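Local atomic coordinates of protein phosphotransferase ChpT (Brucella abortus, PDB entry 4QPK), a protein that relays phosphoryl groups as a homodimeric histidine phosphotransferase in the phosphorelay that controls cell growth, division and survival inside mammalian host cells. Residues L150-L155 with P215-L220. Sequence-based numbering, arbitrary orientation.
Sequences LLNMLL and PYYTLL
Y217 and T218 are the residues through which segment 215-220 meets segment 150-155, and both press on one asparagine, N152. Y217 comes first along the chain. Its CG lies anti to the backbone N (chi1 -175°), which brings one edge of the ring up to the N152 amide although the CB itself does not aim at the other helix. OD1 of N152 sits in the ring plane at that edge, 3.6 Å from CD2 of Y217, and ND2 of N152 is 3.8 Å from CE2 of Y217. Amide and ring planes stand 73° apart, so the two groups cross rather than stack. Tyrosine suits this place because its flat ring offers an edge to the amide while its hydroxyl hydrogen-bonds NZ of K148, one turn earlier on the asparagine's helix; L44 of the second subunit also packs on it.

T218 follows, with its CB pointing toward the other helix; its side chain and that of N152 pass each other in opposite directions, and their CA atoms are 5.7 Å apart. Its OG1 comes within 3.3 Å of CB of N152, a packing contact, and is hydrogen-bonded instead to the carbonyl of Q214 in its own helix. A small branched residue therefore fits: the hydroxyl is satisfied at home, and the methyl CG2 lies loosely against M153, 4.3 Å from its CG.

No hydrogen bond joins the two segments, yet the buried amide of N152 is well satisfied. ND2 binds the carbonyls of K148 and A102, while OD1 accepts from NE2 of Q214, tying the asparagine to its own helix, to the end of helix 78-102 and to helix 213-225.

The axes of the two short helical segments approach to 9.4 Å and run roughly antiparallel, at 147°. This is helix-helix packing within the C-terminal domain, whose helices and mixed sheet form an α/β fold resembling the catalytic and ATP-binding domain of histidine kinases, but without the regions needed to bind ATP.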
loop_
_atom_site.group_PDB
_atom_site.type_symbol
_atom_site.label_atom_id
_atom_site.label_comp_id
_atom_site.label_asym_id
_atom_site.label_seq_id
_atom_site.Cartn_x
_atom_site.Cartn_y
_atom_site.Cartn_z
ATOM N N LEU B 150 10.979 13.817 4.953
ATOM C CA LEU B 150 11.021 13.916 6.407
ATOM C C LEU B 150 10.508 12.634 7.079
ATOM O O LEU B 150 11.190 12.054 7.927
ATOM C CB LEU B 150 10.217 15.147 6.871
ATOM C CG LEU B 150 9.928 15.334 8.369
ATOM C CD1 LEU B 150 11.201 15.428 9.178
ATOM C CD2 LEU B 150 9.054 16.566 8.575
ATOM N N LEU B 151 9.318 12.177 6.699
ATOM C CA LEU B 151 8.754 10.985 7.323
ATOM C C LEU B 151 9.600 9.744 7.032
ATOM O O LEU B 151 9.741 8.871 7.882
ATOM C CB LEU B 151 7.308 10.760 6.865
ATOM C CG LEU B 151 6.302 11.791 7.375
ATOM C CD1 LEU B 151 4.925 11.476 6.789
ATOM C CD2 LEU B 151 6.227 11.781 8.894
ATOM N N ASN B 152 10.164 9.655 5.831
ATOM C CA ASN B 152 11.008 8.511 5.518
ATOM C C ASN B 152 12.334 8.535 6.285
ATOM O O ASN B 152 12.878 7.487 6.613
ATOM C CB ASN B 152 11.258 8.428 4.016
ATOM C CG ASN B 152 10.134 7.689 3.300
ATOM O OD1 ASN B 152 10.163 6.461 3.187
ATOM N ND2 ASN B 152 9.126 8.425 2.863
ATOM N N MET B 153 12.832 9.724 6.582
ATOM C CA MET B 153 14.006 9.856 7.430
ATOM C C MET B 153 13.718 9.352 8.853
ATOM O O MET B 153 14.619 8.874 9.526
ATOM C CB MET B 153 14.480 11.317 7.462
ATOM C CG MET B 153 15.133 11.748 6.171
ATOM S SD MET B 153 15.603 13.485 6.135
ATOM C CE MET B 153 16.991 13.553 7.266
ATOM N N LEU B 154 12.468 9.459 9.319
ATOM C CA LEU B 154 12.125 8.896 10.630
ATOM C C LEU B 154 12.304 7.390 10.625
ATOM O O LEU B 154 12.726 6.796 11.617
ATOM C CB LEU B 154 10.678 9.211 11.008
ATOM C CG LEU B 154 10.240 10.662 10.933
ATOM C CD1 LEU B 154 8.831 10.798 11.524
ATOM C CD2 LEU B 154 11.248 11.547 11.632
ATOM N N LEU B 155 11.965 6.759 9.503
ATOM C CA LEU B 155 12.080 5.309 9.425
ATOM C C LEU B 155 13.552 4.888 9.412
ATOM O O LEU B 155 13.922 3.880 10.024
ATOM C CB LEU B 155 11.342 4.767 8.186
ATOM C CG LEU B 155 9.826 4.988 8.186
ATOM C CD1 LEU B 155 9.213 4.363 6.926
ATOM C CD2 LEU B 155 9.200 4.370 9.416
ATOM N N PRO B 215 14.944 2.610 2.114
ATOM C CA PRO B 215 16.088 3.533 1.993
ATOM C C PRO B 215 16.323 4.045 0.568
ATOM O O PRO B 215 16.696 5.208 0.399
ATOM C CB PRO B 215 17.282 2.691 2.474
ATOM C CG PRO B 215 16.791 1.285 2.570
ATOM C CD PRO B 215 15.317 1.374 2.820
ATOM N N TYR B 216 16.082 3.203 -0.436
ATOM C CA TYR B 216 16.169 3.647 -1.821
ATOM C C TYR B 216 15.213 4.805 -2.059
ATOM O O TYR B 216 15.585 5.854 -2.592
ATOM C CB TYR B 216 15.864 2.480 -2.773
ATOM C CG TYR B 216 15.673 2.926 -4.203
ATOM C CD1 TYR B 216 16.754 3.113 -5.051
ATOM C CD2 TYR B 216 14.400 3.194 -4.692
ATOM C CE1 TYR B 216 16.565 3.538 -6.361
ATOM C CE2 TYR B 216 14.204 3.626 -5.991
ATOM C CZ TYR B 216 15.284 3.793 -6.820
ATOM O OH TYR B 216 15.069 4.225 -8.116
ATOM N N TYR B 217 13.974 4.618 -1.618
ATOM C CA TYR B 217 12.920 5.610 -1.795
ATOM C C TYR B 217 13.244 6.929 -1.093
ATOM O O TYR B 217 12.962 8.022 -1.617
ATOM C CB TYR B 217 11.604 5.032 -1.268
ATOM C CG TYR B 217 10.365 5.890 -1.487
ATOM C CD1 TYR B 217 9.940 6.238 -2.759
ATOM C CD2 TYR B 217 9.596 6.309 -0.403
ATOM C CE1 TYR B 217 8.798 7.005 -2.946
ATOM C CE2 TYR B 217 8.454 7.076 -0.583
ATOM C CZ TYR B 217 8.057 7.418 -1.855
ATOM O OH TYR B 217 6.917 8.177 -2.016
ATOM N N THR B 218 13.828 6.824 0.095
ATOM C CA THR B 218 14.227 8.006 0.854
ATOM C C THR B 218 15.200 8.869 0.038
ATOM O O THR B 218 15.029 10.085 -0.078
ATOM C CB THR B 218 14.885 7.607 2.192
ATOM O OG1 THR B 218 13.967 6.809 2.962
ATOM C CG2 THR B 218 15.279 8.852 2.988
ATOM N N LEU B 219 16.201 8.221 -0.550
ATOM C CA LEU B 219 17.203 8.924 -1.354
ATOM C C LEU B 219 16.578 9.495 -2.624
ATOM O O LEU B 219 16.920 10.593 -3.057
ATOM C CB LEU B 219 18.356 7.978 -1.696
ATOM C CG LEU B 219 19.149 7.534 -0.463
ATOM C CD1 LEU B 219 19.994 6.322 -0.771
ATOM C CD2 LEU B 219 20.019 8.670 0.082
ATOM N N LEU B 220 15.650 8.747 -3.216
ATOM C CA LEU B 220 14.953 9.199 -4.408
ATOM C C LEU B 220 14.146 10.471 -4.133
ATOM O O LEU B 220 14.133 11.399 -4.955
ATOM C CB LEU B 220 14.026 8.091 -4.922
ATOM C CG LEU B 220 13.405 8.223 -6.304
ATOM C CD1 LEU B 220 14.496 8.199 -7.365
ATOM C CD2 LEU B 220 12.422 7.085 -6.525
#